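Local structure of phosphoribosylamine--glycine ligase (Thermotoga maritima, 1VKZ) at residues R90-F94 with V310-Y314; M200-G205 with Y266-Y271; T300-F306 with V322-A328; V375-M379 with L395-F401. The protein joins glycine to 5-phosphoribosylamine at the expense of ATP, giving glycinamide ribonucleotide in the second step of de novo purine biosynthesis. All coordinates share one frame; numbering follows the deposited sequence.

Contact 1: R90-F94 with V310-Y314; sequences RSNVF and VLEGY
Val310 O takes the helical hydrogen bond from Tyr314 N at 2.8 Å, and the Phe94 ring is laid against this same turn of helix. One face of the ring looks at Val310 O, which stands 4.1 Å above its plane and toward the rim, while Phe94 CE1 reaches within 3.6 Å of Tyr314 N. The Phe94 ring meets the backbone of the helix this closely because Gly313 brings no side chain to the side that faces it. With CG swung anti to the backbone N (chi1 -175°), Phe94 extends straight out from its own loop, and its CE2 rests 3.9 Å from Val310 CG1. The segment 90-94, with a type I turn from Arg90 to Val93, belongs to the Rossmann-like N-terminal domain, and helix 303-315 belongs to the ATP-grasp part of the chain, so the packing joins the two. Tyr314 travels the other way: its ring slides past Phe94, with CD1 4.0 Å from Phe94 CB, and goes on to the turn, where CE1 lies 3.5 Å from Asn92 O. The Asn92 amide runs beside the tyrosine with its plane turned 79° to the ring, but its ND2 is spent on Pro69 O; Ser91 OG likewise bonds Glu70. The Phe94 ring also meets Phe269 edge to face.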
loop_
_atom_site.group_PDB
_atom_site.type_symbol
_atom_site.label_atom_id
_atom_site.label_comp_id
_atom_site.label_asym_id
_atom_site.label_seq_id
_atom_site.Cartn_x
_atom_site.Cartn_y
_atom_site.Cartn_z
ATOM N N ARG A 90 -17.545 6.082 12.479
ATOM C CA ARG A 90 -18.510 6.565 11.508
ATOM C C ARG A 90 -18.732 5.574 10.395
ATOM O O ARG A 90 -17.782 5.200 9.721
ATOM C CB ARG A 90 -18.017 7.868 10.910
ATOM C CG ARG A 90 -18.050 9.024 11.861
ATOM C CD ARG A 90 -19.431 9.644 12.012
ATOM N NE ARG A 90 -19.911 10.190 10.742
ATOM C CZ ARG A 90 -20.963 10.983 10.589
ATOM N NH1 ARG A 90 -21.694 11.384 11.632
ATOM N NH2 ARG A 90 -21.273 11.400 9.371
ATOM N N SER A 91 -19.990 5.180 10.196
ATOM C CA SER A 91 -20.424 4.256 9.116
ATOM C C SER A 91 -20.146 4.755 7.666
ATOM O O SER A 91 -20.247 4.015 6.697
ATOM C CB SER A 91 -21.903 3.947 9.294
ATOM O OG SER A 91 -22.633 5.097 9.692
ATOM N N ASN A 92 -19.819 6.033 7.563
ATOM C CA ASN A 92 -19.374 6.710 6.349
ATOM C C ASN A 92 -18.113 6.217 5.674
ATOM O O ASN A 92 -17.861 6.403 4.460
ATOM C CB ASN A 92 -19.019 8.141 6.771
ATOM C CG ASN A 92 -19.969 9.080 6.297
ATOM O OD1 ASN A 92 -21.136 8.772 6.256
ATOM N ND2 ASN A 92 -19.508 10.245 5.879
ATOM N N VAL A 93 -17.244 5.721 6.520
ATOM C CA VAL A 93 -15.877 5.476 6.134
ATOM C C VAL A 93 -15.721 4.060 5.606
ATOM O O VAL A 93 -16.109 3.098 6.249
ATOM C CB VAL A 93 -14.940 5.782 7.321
ATOM C CG1 VAL A 93 -13.516 5.500 6.957
ATOM C CG2 VAL A 93 -15.143 7.261 7.773
ATOM N N PHE A 94 -15.203 3.944 4.399
ATOM C CA PHE A 94 -15.124 2.663 3.759
ATOM C C PHE A 94 -13.769 2.031 4.116
ATOM O O PHE A 94 -12.850 1.997 3.335
ATOM C CB PHE A 94 -15.357 2.775 2.238
ATOM C CG PHE A 94 -15.391 1.426 1.534
ATOM C CD1 PHE A 94 -16.230 0.416 1.995
ATOM C CD2 PHE A 94 -14.543 1.150 0.478
ATOM C CE1 PHE A 94 -16.241 -0.821 1.380
ATOM C CE2 PHE A 94 -14.567 -0.071 -0.158
ATOM C CZ PHE A 94 -15.414 -1.061 0.296
ATOM N N VAL A 310 -16.084 -0.625 -5.455
ATOM C CA VAL A 310 -16.028 0.143 -4.228
ATOM C C VAL A 310 -17.412 0.599 -3.825
ATOM O O VAL A 310 -17.758 0.570 -2.670
ATOM C CB VAL A 310 -15.083 1.333 -4.401
ATOM C CG1 VAL A 310 -15.146 2.263 -3.231
ATOM C CG2 VAL A 310 -13.670 0.805 -4.528
ATOM N N LEU A 311 -18.216 1.037 -4.778
ATOM C CA LEU A 311 -19.517 1.576 -4.441
ATOM C C LEU A 311 -20.428 0.455 -4.012
ATOM O O LEU A 311 -21.144 0.576 -3.029
ATOM C CB LEU A 311 -20.086 2.339 -5.622
ATOM C CG LEU A 311 -19.451 3.709 -5.871
ATOM C CD1 LEU A 311 -20.030 4.296 -7.157
ATOM C CD2 LEU A 311 -19.636 4.681 -4.681
ATOM N N GLU A 312 -20.386 -0.643 -4.748
ATOM C CA GLU A 312 -21.166 -1.806 -4.422
ATOM C C GLU A 312 -20.799 -2.366 -3.071
ATOM O O GLU A 312 -21.672 -2.750 -2.312
ATOM C CB GLU A 312 -20.998 -2.882 -5.497
ATOM C CG GLU A 312 -21.797 -2.577 -6.745
ATOM C CD GLU A 312 -23.237 -2.186 -6.405
ATOM O OE1 GLU A 312 -23.809 -2.760 -5.440
ATOM O OE2 GLU A 312 -23.792 -1.289 -7.087
ATOM N N GLY A 313 -19.511 -2.415 -2.777
ATOM C CA GLY A 313 -19.037 -2.843 -1.476
ATOM C C GLY A 313 -19.481 -1.902 -0.371
ATOM O O GLY A 313 -20.045 -2.335 0.643
ATOM N N TYR A 314 -19.271 -0.611 -0.580
ATOM C CA TYR A 314 -19.794 0.405 0.342
ATOM C C TYR A 314 -21.277 0.314 0.548
ATOM O O TYR A 314 -21.757 0.447 1.673
ATOM C CB TYR A 314 -19.493 1.820 -0.157
ATOM C CG TYR A 314 -19.987 2.862 0.807
ATOM C CD1 TYR A 314 -19.367 3.039 2.039
ATOM C CD2 TYR A 314 -21.094 3.657 0.510
ATOM C CE1 TYR A 314 -19.821 3.989 2.955
ATOM C CE2 TYR A 314 -21.549 4.612 1.411
ATOM C CZ TYR A 314 -20.904 4.770 2.634
ATOM O OH TYR A 314 -21.346 5.708 3.528
#

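Contact 2: M200-G205 with Y266-Y271; sequences MAVVNG and YRGFLY
Val203 keeps its two-bond pairing with Gly268 even though the chain turns a corner there, at a glycine whose backbone (phi 129°) is in a conformation that a residue with a side chain seldom takes. Val203 N gives to Gly268 O at 2.8 Å, and Gly268 N returns to Val203 O, though from 30° outside the carbonyl plane. Farther along the antiparallel pair, Ala201 and Leu270 exchange bonds in both directions, and at the other end Gly205 N closes on Tyr266 O at 2.6 Å. These are neighbouring central strands, 195-204 and 269-277, of a four-stranded ATP-grasp sheet. On the face shared by Ala201, Val203 and Leu270, which helix 242-261 covers, Val203 CG1 presses to 3.4 Å from Tyr266 CD1, the two side chains crossing at about a right angle. On the other face the selenomethionine Met200, its chain bent at chi3 (-81°), makes a Met-aromatic contact: SE sits at the edge of the Tyr271 ring, 5.1 Å from the centroid. Asn204 OD1 lies in the plane of the Arg267 guanidinium, 3.6 Å from NE, but NH2 is hydrogen-bonded to Tyr314 O. Backbone amides thus carry the hydrogen bonds between the strands, while side chains meet mostly through carbon and selenium, Asn204 and Arg267 being the polar pair; Met200 and Tyr271 lie close to the predicted ATP and magnesium sites at Ser198 and Asn287.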
loop_
_atom_site.group_PDB
_atom_site.type_symbol
_atom_site.label_atom_id
_atom_site.label_comp_id
_atom_site.label_asym_id
_atom_site.label_seq_id
_atom_site.Cartn_x
_atom_site.Cartn_y
_atom_site.Cartn_z
HETATM N N MSE A 200 -4.758 -7.893 -3.307
HETATM C CA MSE A 200 -5.593 -6.814 -2.828
HETATM C C MSE A 200 -7.030 -7.091 -3.175
HETATM O O MSE A 200 -7.364 -7.556 -4.262
HETATM C CB MSE A 200 -5.200 -5.485 -3.497
HETATM C CG MSE A 200 -4.383 -4.546 -2.632
HETATM SE SE MSE A 200 -3.164 -3.396 -3.715
HETATM C CE MSE A 200 -1.728 -4.841 -3.914
ATOM N N ALA A 201 -7.906 -6.751 -2.262
ATOM C CA ALA A 201 -9.309 -6.947 -2.518
ATOM C C ALA A 201 -10.166 -5.804 -1.961
ATOM O O ALA A 201 -9.836 -5.165 -0.936
ATOM C CB ALA A 201 -9.742 -8.277 -1.954
ATOM N N VAL A 202 -11.272 -5.568 -2.666
ATOM C CA VAL A 202 -12.389 -4.783 -2.143
ATOM C C VAL A 202 -13.264 -5.776 -1.416
ATOM O O VAL A 202 -13.556 -6.841 -1.936
ATOM C CB VAL A 202 -13.204 -4.065 -3.250
ATOM C CG1 VAL A 202 -14.122 -3.053 -2.636
ATOM C CG2 VAL A 202 -12.288 -3.358 -4.242
ATOM N N VAL A 203 -13.672 -5.401 -0.218
ATOM C CA VAL A 203 -14.244 -6.300 0.760
ATOM C C VAL A 203 -15.494 -5.682 1.430
ATOM O O VAL A 203 -15.517 -4.488 1.752
ATOM C CB VAL A 203 -13.235 -6.627 1.863
ATOM C CG1 VAL A 203 -13.904 -7.463 2.956
ATOM C CG2 VAL A 203 -12.015 -7.353 1.306
ATOM N N ASN A 204 -16.522 -6.519 1.612
ATOM C CA ASN A 204 -17.725 -6.210 2.419
ATOM C C ASN A 204 -18.082 -7.458 3.165
ATOM O O ASN A 204 -18.632 -8.388 2.590
ATOM C CB ASN A 204 -18.925 -5.781 1.539
ATOM C CG ASN A 204 -20.237 -5.560 2.350
ATOM O OD1 ASN A 204 -20.232 -5.187 3.538
ATOM N ND2 ASN A 204 -21.359 -5.763 1.680
ATOM N N GLY A 205 -17.742 -7.476 4.447
ATOM C CA GLY A 205 -18.007 -8.604 5.309
ATOM C C GLY A 205 -17.283 -9.793 4.759
ATOM O O GLY A 205 -16.064 -9.781 4.739
ATOM N N TYR A 266 -15.494 -6.784 8.148
ATOM C CA TYR A 266 -14.482 -6.048 7.404
ATOM C C TYR A 266 -15.151 -5.362 6.251
ATOM O O TYR A 266 -15.825 -6.000 5.457
ATOM C CB TYR A 266 -13.419 -6.974 6.874
ATOM C CG TYR A 266 -12.201 -6.263 6.413
ATOM C CD1 TYR A 266 -12.187 -5.524 5.226
ATOM C CD2 TYR A 266 -11.023 -6.358 7.120
ATOM C CE1 TYR A 266 -11.017 -4.879 4.789
ATOM C CE2 TYR A 266 -9.878 -5.719 6.693
ATOM C CZ TYR A 266 -9.894 -4.985 5.538
ATOM O OH TYR A 266 -8.748 -4.370 5.169
ATOM N N ARG A 267 -14.953 -4.049 6.188
ATOM C CA ARG A 267 -15.460 -3.216 5.116
ATOM C C ARG A 267 -14.266 -2.457 4.627
ATOM O O ARG A 267 -13.548 -1.878 5.434
ATOM C CB ARG A 267 -16.479 -2.222 5.673
ATOM C CG ARG A 267 -17.511 -2.826 6.641
ATOM C CD ARG A 267 -18.840 -2.088 6.655
ATOM N NE ARG A 267 -19.447 -2.217 5.330
ATOM C CZ ARG A 267 -19.692 -1.234 4.479
ATOM N NH1 ARG A 267 -19.448 0.039 4.764
ATOM N NH2 ARG A 267 -20.213 -1.536 3.317
ATOM N N GLY A 268 -14.048 -2.440 3.319
ATOM C CA GLY A 268 -12.971 -1.636 2.753
ATOM C C GLY A 268 -12.062 -2.388 1.823
ATOM O O GLY A 268 -12.504 -3.174 1.023
ATOM N N PHE A 269 -10.775 -2.121 1.924
ATOM C CA PHE A 269 -9.793 -2.746 1.070
ATOM C C PHE A 269 -8.916 -3.594 1.961
ATOM O O PHE A 269 -8.524 -3.159 3.055
ATOM C CB PHE A 269 -8.922 -1.686 0.368
ATOM C CG PHE A 269 -9.698 -0.671 -0.370
ATOM C CD1 PHE A 269 -10.167 -0.938 -1.616
ATOM C CD2 PHE A 269 -9.997 0.539 0.199
ATOM C CE1 PHE A 269 -10.872 -0.031 -2.281
ATOM C CE2 PHE A 269 -10.722 1.433 -0.458
ATOM C CZ PHE A 269 -11.161 1.156 -1.708
ATOM N N LEU A 270 -8.555 -4.772 1.480
ATOM C CA LEU A 270 -7.669 -5.661 2.237
ATOM C C LEU A 270 -6.523 -6.065 1.354
ATOM O O LEU A 270 -6.715 -6.615 0.279
ATOM C CB LEU A 270 -8.419 -6.899 2.725
ATOM C CG LEU A 270 -7.524 -7.963 3.387
ATOM C CD1 LEU A 270 -6.695 -7.377 4.565
ATOM C CD2 LEU A 270 -8.358 -9.118 3.837
ATOM N N TYR A 271 -5.317 -5.847 1.851
ATOM C CA TYR A 271 -4.082 -6.158 1.128
ATOM C C TYR A 271 -3.383 -7.304 1.864
ATOM O O TYR A 271 -3.267 -7.276 3.109
ATOM C CB TYR A 271 -3.216 -4.899 1.041
ATOM C CG TYR A 271 -1.795 -5.081 0.625
ATOM C CD1 TYR A 271 -0.876 -5.697 1.459
ATOM C CD2 TYR A 271 -1.336 -4.559 -0.573
ATOM C CE1 TYR A 271 0.445 -5.828 1.084
ATOM C CE2 TYR A 271 -0.020 -4.700 -0.972
ATOM C CZ TYR A 271 0.861 -5.324 -0.139
ATOM O OH TYR A 271 2.170 -5.481 -0.532
HETATM O O HOH W 1 -15.933 -9.885 7.626
#

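Contact 3: T300-F306 with V322-A328; sequences TLNPEGF and VEPRGFA
This is a loop packed against a helix-to-helix junction: residues 322-326, on their way into strand 327-334, run past the break between helices 294-301 and 303-315. Asn302 is the N-cap of the second helix, its OD1 accepting from Gly305 N at 3.1 Å, although the donor stands above the carbonyl plane and off the lone pairs. The other end of the same amide faces the loop, where ND2 makes a weak bond to Glu323 O. What sends the amide across is chi1 of -170°, with CG anti to the backbone N. The firmer link is between backbones: Arg325 N gives to Leu301 O at 2.8 Å, and the N-H points almost straight at the oxygen. Leu301 then drives its side chain along the loop, CB 4.0 Å from Pro324 CB and CD2 3.8 Å from Ala328 CB, so that its branched end lies at the start of the strand. On the far side of Asn302, Val322 CG2 touches Gly305 O at 3.6 Å. Arg325, bent at chi2 and chi3, brings its guanidinium up beside the Asn302 amide, the two planes 47° apart, where the positive charge would probably polarise the amide oxygen. Glu304 crosses Arg325 at about a right angle; its carboxylate is nearly parallel to the guanidinium (9°), but OE1 lies well out of that plane, leaving a long salt bridge, charge to charge, of 3.8 Å between OE1 and Arg325 NH2.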
loop_
_atom_site.group_PDB
_atom_site.type_symbol
_atom_site.label_atom_id
_atom_site.label_comp_id
_atom_site.label_asym_id
_atom_site.label_seq_id
_atom_site.Cartn_x
_atom_site.Cartn_y
_atom_site.Cartn_z
ATOM N N THR A 300 -5.689 2.563 -13.193
ATOM C CA THR A 300 -5.493 2.885 -14.592
ATOM C C THR A 300 -5.898 1.710 -15.428
ATOM O O THR A 300 -6.198 1.889 -16.571
ATOM C CB THR A 300 -4.032 3.255 -14.900
ATOM O OG1 THR A 300 -3.631 4.349 -14.089
ATOM C CG2 THR A 300 -3.892 3.808 -16.304
ATOM N N LEU A 301 -5.915 0.504 -14.860
ATOM C CA LEU A 301 -6.314 -0.684 -15.635
ATOM C C LEU A 301 -7.816 -0.814 -15.857
ATOM O O LEU A 301 -8.226 -1.464 -16.802
ATOM C CB LEU A 301 -5.784 -1.969 -14.994
ATOM C CG LEU A 301 -4.280 -2.199 -15.137
ATOM C CD1 LEU A 301 -3.836 -3.357 -14.250
ATOM C CD2 LEU A 301 -3.887 -2.446 -16.589
ATOM N N ASN A 302 -8.627 -0.222 -14.980
ATOM C CA ASN A 302 -10.102 -0.172 -15.157
ATOM C C ASN A 302 -10.795 0.779 -14.191
ATOM O O ASN A 302 -11.358 0.327 -13.211
ATOM C CB ASN A 302 -10.737 -1.556 -14.960
ATOM C CG ASN A 302 -12.196 -1.575 -15.360
ATOM O OD1 ASN A 302 -12.732 -0.552 -15.756
ATOM N ND2 ASN A 302 -12.842 -2.731 -15.256
ATOM N N PRO A 303 -10.777 2.075 -14.465
ATOM C CA PRO A 303 -11.306 3.072 -13.542
ATOM C C PRO A 303 -12.776 2.861 -13.182
ATOM O O PRO A 303 -13.171 3.014 -12.023
ATOM C CB PRO A 303 -11.171 4.375 -14.334
ATOM C CG PRO A 303 -10.103 4.124 -15.265
ATOM C CD PRO A 303 -10.249 2.706 -15.679
ATOM N N GLU A 304 -13.554 2.511 -14.200
ATOM C CA GLU A 304 -14.945 2.135 -14.080
ATOM C C GLU A 304 -15.191 1.018 -13.077
ATOM O O GLU A 304 -16.043 1.134 -12.192
ATOM C CB GLU A 304 -15.439 1.627 -15.434
ATOM C CG GLU A 304 -15.747 2.679 -16.491
ATOM C CD GLU A 304 -16.458 2.092 -17.720
ATOM O OE1 GLU A 304 -16.095 0.975 -18.164
ATOM O OE2 GLU A 304 -17.386 2.743 -18.243
ATOM N N GLY A 305 -14.461 -0.077 -13.251
ATOM C CA GLY A 305 -14.682 -1.300 -12.504
ATOM C C GLY A 305 -14.231 -1.159 -11.070
ATOM O O GLY A 305 -14.877 -1.662 -10.161
ATOM N N PHE A 306 -13.125 -0.459 -10.866
ATOM C CA PHE A 306 -12.689 -0.145 -9.507
ATOM C C PHE A 306 -13.790 0.653 -8.791
ATOM O O PHE A 306 -14.316 0.226 -7.771
ATOM C CB PHE A 306 -11.357 0.613 -9.512
ATOM C CG PHE A 306 -10.911 1.042 -8.151
ATOM C CD1 PHE A 306 -10.275 0.162 -7.311
ATOM C CD2 PHE A 306 -11.156 2.328 -7.703
ATOM C CE1 PHE A 306 -9.873 0.551 -6.037
ATOM C CE2 PHE A 306 -10.778 2.708 -6.446
ATOM C CZ PHE A 306 -10.123 1.798 -5.602
ATOM N N VAL A 322 -13.224 -7.080 -11.086
ATOM C CA VAL A 322 -12.489 -5.985 -11.715
ATOM C C VAL A 322 -11.494 -6.497 -12.764
ATOM O O VAL A 322 -10.380 -6.893 -12.435
ATOM C CB VAL A 322 -11.789 -5.144 -10.657
ATOM C CG1 VAL A 322 -11.001 -3.994 -11.294
ATOM C CG2 VAL A 322 -12.851 -4.634 -9.675
ATOM N N GLU A 323 -11.908 -6.457 -14.024
ATOM C CA GLU A 323 -11.110 -6.966 -15.119
ATOM C C GLU A 323 -10.191 -5.858 -15.627
ATOM O O GLU A 323 -10.644 -4.760 -15.934
ATOM C CB GLU A 323 -12.006 -7.447 -16.270
ATOM C CG GLU A 323 -13.231 -8.285 -15.868
ATOM C CD GLU A 323 -12.926 -9.761 -15.628
ATOM O OE1 GLU A 323 -11.910 -10.064 -14.945
ATOM O OE2 GLU A 323 -13.719 -10.617 -16.114
ATOM N N PRO A 324 -8.903 -6.144 -15.755
ATOM C CA PRO A 324 -7.981 -5.177 -16.313
ATOM C C PRO A 324 -8.081 -5.051 -17.829
ATOM O O PRO A 324 -8.193 -6.065 -18.545
ATOM C CB PRO A 324 -6.624 -5.758 -15.948
ATOM C CG PRO A 324 -6.848 -7.241 -15.865
ATOM C CD PRO A 324 -8.236 -7.407 -15.383
ATOM N N ARG A 325 -8.033 -3.815 -18.321
ATOM C CA ARG A 325 -7.971 -3.573 -19.752
ATOM C C ARG A 325 -6.567 -3.106 -20.111
ATOM O O ARG A 325 -6.116 -2.065 -19.695
ATOM C CB ARG A 325 -9.027 -2.553 -20.178
ATOM C CG ARG A 325 -10.447 -3.125 -20.293
ATOM C CD ARG A 325 -11.270 -3.053 -19.003
ATOM N NE ARG A 325 -11.434 -1.682 -18.499
ATOM C CZ ARG A 325 -12.264 -0.764 -19.012
ATOM N NH1 ARG A 325 -13.024 -1.030 -20.080
ATOM N NH2 ARG A 325 -12.320 0.444 -18.453
ATOM N N GLY A 326 -5.864 -3.913 -20.877
ATOM C CA GLY A 326 -4.540 -3.559 -21.332
ATOM C C GLY A 326 -3.554 -3.684 -20.207
ATOM O O GLY A 326 -3.776 -4.450 -19.300
ATOM N N PHE A 327 -2.463 -2.930 -20.301
ATOM C CA PHE A 327 -1.407 -2.917 -19.313
ATOM C C PHE A 327 -1.148 -1.490 -18.850
ATOM O O PHE A 327 -1.250 -0.543 -19.615
ATOM C CB PHE A 327 -0.131 -3.492 -19.907
ATOM C CG PHE A 327 -0.204 -4.961 -20.237
ATOM C CD1 PHE A 327 -0.665 -5.393 -21.471
ATOM C CD2 PHE A 327 0.239 -5.908 -19.333
ATOM C CE1 PHE A 327 -0.706 -6.751 -21.783
ATOM C CE2 PHE A 327 0.178 -7.271 -19.632
ATOM C CZ PHE A 327 -0.286 -7.688 -20.853
ATOM N N ALA A 328 -0.814 -1.347 -17.578
ATOM C CA ALA A 328 -0.428 -0.056 -17.016
ATOM C C ALA A 328 0.995 -0.141 -16.403
ATOM O O ALA A 328 1.379 -1.171 -15.828
ATOM C CB ALA A 328 -1.457 0.388 -15.983
#

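Contact 4: V375-M379 with L395-F401; sequences VLHCM and LAEKVHF
Val375 meets the Phe401 ring with both methyls: CG2 comes to 3.5 Å from Phe401 CZ, while CG1 makes an off-centre CH-pi contact, 4.3 Å from the ring centroid and 28° from its normal. The phenylalanine is in the crowded position, chi1 55°, with CG between the backbone N and the carbonyl carbon, and the two side chains come from opposite directions. Leu376 also points into the interface, although it follows Val375 directly in the strand. A classic beta bulge, in which both residues face Leu333 of the adjoining strand 327-334, puts the two neighbours on the same side of the sheet, the one that helix 385-398 and the chain leaving it cover in the C-terminal domain. From there Leu376 pushes CD1 into Val399 CG1 at 3.3 Å, tighter than ordinary carbon contact, and slides past the phenylalanine with the same methyl 4.2 Å from Phe401 CE1. Val399 divides its methyls: CG1 stays with the leucine, and CG2 lies 4.1 Å from Cys378 SG. The cysteine sulfur, anti to its own carbonyl carbon (chi1 -68°), sits among the last residues of the helix, 3.9 Å from Ala396 CA and 4.1 Å from Leu395 CG. Lys404 NZ bonds the carbonyl oxygens of Ala396 and Val399 at this helix end.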
loop_
_atom_site.group_PDB
_atom_site.type_symbol
_atom_site.label_atom_id
_atom_site.label_comp_id
_atom_site.label_asym_id
_atom_site.label_seq_id
_atom_site.Cartn_x
_atom_site.Cartn_y
_atom_site.Cartn_z
ATOM N N VAL A 375 7.312 12.244 -5.825
ATOM C CA VAL A 375 6.785 13.489 -6.364
ATOM C C VAL A 375 5.643 13.156 -7.303
ATOM O O VAL A 375 4.473 13.526 -7.063
ATOM C CB VAL A 375 7.920 14.303 -7.058
ATOM C CG1 VAL A 375 7.472 15.725 -7.459
ATOM C CG2 VAL A 375 9.088 14.397 -6.132
ATOM N N LEU A 376 5.980 12.429 -8.353
ATOM C CA LEU A 376 5.024 12.122 -9.411
ATOM C C LEU A 376 5.004 10.649 -9.773
ATOM O O LEU A 376 6.023 9.961 -9.729
ATOM C CB LEU A 376 5.356 12.903 -10.698
ATOM C CG LEU A 376 5.397 14.412 -10.529
ATOM C CD1 LEU A 376 6.293 15.071 -11.549
ATOM C CD2 LEU A 376 4.001 14.999 -10.608
ATOM N N HIS A 377 3.836 10.222 -10.238
ATOM C CA HIS A 377 3.658 8.953 -10.866
ATOM C C HIS A 377 3.378 9.213 -12.333
ATOM O O HIS A 377 2.365 9.793 -12.671
ATOM C CB HIS A 377 2.533 8.247 -10.156
ATOM C CG HIS A 377 2.791 8.105 -8.696
ATOM N ND1 HIS A 377 3.107 6.897 -8.114
ATOM C CD2 HIS A 377 2.861 9.031 -7.712
ATOM C CE1 HIS A 377 3.322 7.081 -6.824
ATOM N NE2 HIS A 377 3.173 8.366 -6.553
ATOM N N CYS A 378 4.307 8.793 -13.202
ATOM C CA CYS A 378 4.104 8.838 -14.650
ATOM C C CYS A 378 3.517 7.532 -15.204
ATOM O O CYS A 378 4.105 6.460 -15.072
ATOM C CB CYS A 378 5.404 9.165 -15.333
ATOM S SG CYS A 378 5.932 10.853 -14.989
HETATM N N MSE A 379 2.321 7.614 -15.773
HETATM C CA MSE A 379 1.619 6.413 -16.230
HETATM C C MSE A 379 1.809 6.228 -17.733
HETATM O O MSE A 379 1.755 7.185 -18.500
HETATM C CB MSE A 379 0.107 6.466 -15.923
HETATM C CG MSE A 379 -0.274 6.855 -14.482
HETATM SE SE MSE A 379 0.416 5.612 -13.118
HETATM C CE MSE A 379 1.818 6.466 -12.677
ATOM N N LEU A 395 6.907 9.800 -21.029
ATOM C CA LEU A 395 6.362 10.849 -20.165
ATOM C C LEU A 395 7.371 11.262 -19.094
ATOM O O LEU A 395 7.568 12.442 -18.853
ATOM C CB LEU A 395 5.038 10.419 -19.521
ATOM C CG LEU A 395 4.305 11.460 -18.678
ATOM C CD1 LEU A 395 4.226 12.765 -19.385
ATOM C CD2 LEU A 395 2.907 10.972 -18.307
ATOM N N ALA A 396 8.034 10.314 -18.464
ATOM C CA ALA A 396 8.961 10.679 -17.404
ATOM C C ALA A 396 10.113 11.598 -17.926
ATOM O O ALA A 396 10.578 12.506 -17.200
ATOM C CB ALA A 396 9.503 9.425 -16.714
ATOM N N GLU A 397 10.537 11.374 -19.181
ATOM C CA GLU A 397 11.548 12.213 -19.837
ATOM C C GLU A 397 11.042 13.641 -20.075
ATOM O O GLU A 397 11.843 14.567 -20.118
ATOM C CB GLU A 397 11.992 11.608 -21.180
ATOM C CG GLU A 397 12.577 10.193 -21.129
ATOM C CD GLU A 397 12.385 9.416 -22.443
ATOM O OE1 GLU A 397 12.477 10.044 -23.527
ATOM O OE2 GLU A 397 12.144 8.181 -22.410
ATOM N N LYS A 398 9.727 13.820 -20.240
ATOM C CA LYS A 398 9.137 15.162 -20.458
ATOM C C LYS A 398 8.971 15.954 -19.165
ATOM O O LYS A 398 8.725 17.161 -19.175
ATOM C CB LYS A 398 7.754 15.062 -21.112
ATOM C CG LYS A 398 7.748 14.661 -22.576
ATOM C CD LYS A 398 6.355 14.921 -23.193
ATOM C CE LYS A 398 6.241 14.395 -24.618
ATOM N NZ LYS A 398 6.363 12.905 -24.650
ATOM N N VAL A 399 9.088 15.258 -18.048
ATOM C CA VAL A 399 8.775 15.830 -16.749
ATOM C C VAL A 399 10.108 16.136 -16.096
ATOM O O VAL A 399 10.973 15.256 -16.057
ATOM C CB VAL A 399 7.937 14.849 -15.887
ATOM C CG1 VAL A 399 7.751 15.401 -14.493
ATOM C CG2 VAL A 399 6.583 14.607 -16.500
ATOM N N HIS A 400 10.287 17.361 -15.594
ATOM C CA HIS A 400 11.566 17.741 -14.981
ATOM C C HIS A 400 11.440 18.458 -13.652
ATOM O O HIS A 400 10.554 19.288 -13.437
ATOM C CB HIS A 400 12.360 18.597 -15.944
ATOM C CG HIS A 400 13.499 19.377 -15.323
ATOM N ND1 HIS A 400 14.670 18.782 -14.887
ATOM C CD2 HIS A 400 13.679 20.714 -15.161
ATOM C CE1 HIS A 400 15.500 19.713 -14.445
ATOM N NE2 HIS A 400 14.922 20.892 -14.601
ATOM N N PHE A 401 12.338 18.098 -12.752
ATOM C CA PHE A 401 12.657 18.929 -11.614
ATOM C C PHE A 401 14.030 18.497 -11.193
ATOM O O PHE A 401 14.459 17.425 -11.564
ATOM C CB PHE A 401 11.646 18.816 -10.486
ATOM C CG PHE A 401 11.411 17.417 -10.010
ATOM C CD1 PHE A 401 10.476 16.601 -10.640
ATOM C CD2 PHE A 401 12.125 16.906 -8.927
ATOM C CE1 PHE A 401 10.246 15.340 -10.191
ATOM C CE2 PHE A 401 11.896 15.620 -8.480
ATOM C CZ PHE A 401 10.963 14.846 -9.111
#

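In the fold
From the N terminus, the loop at 90-94 waits until 310-314 to close contact 1, a long excursion within which contact 2 is nested, pairing two strands of the ATP-grasp sheet. The two touch where Phe94 CE1 packs 3.3 Å from Gly268 N. Contact 3 opens at 300-306, before contact 1 has closed, and closes at 322-328, so these two cross and share helix 303-315; Phe306 reaches back to Phe269 of contact 2. Contact 4 follows in series, closing a short loop in the C-terminal domain. Its strand 374-382 lies next to strand 327-334 in the six-stranded sheet that contact 3 ties to helices 294-301 and 303-315, while contacts 1 and 4 stay about 17 Å apart at their nearest atoms.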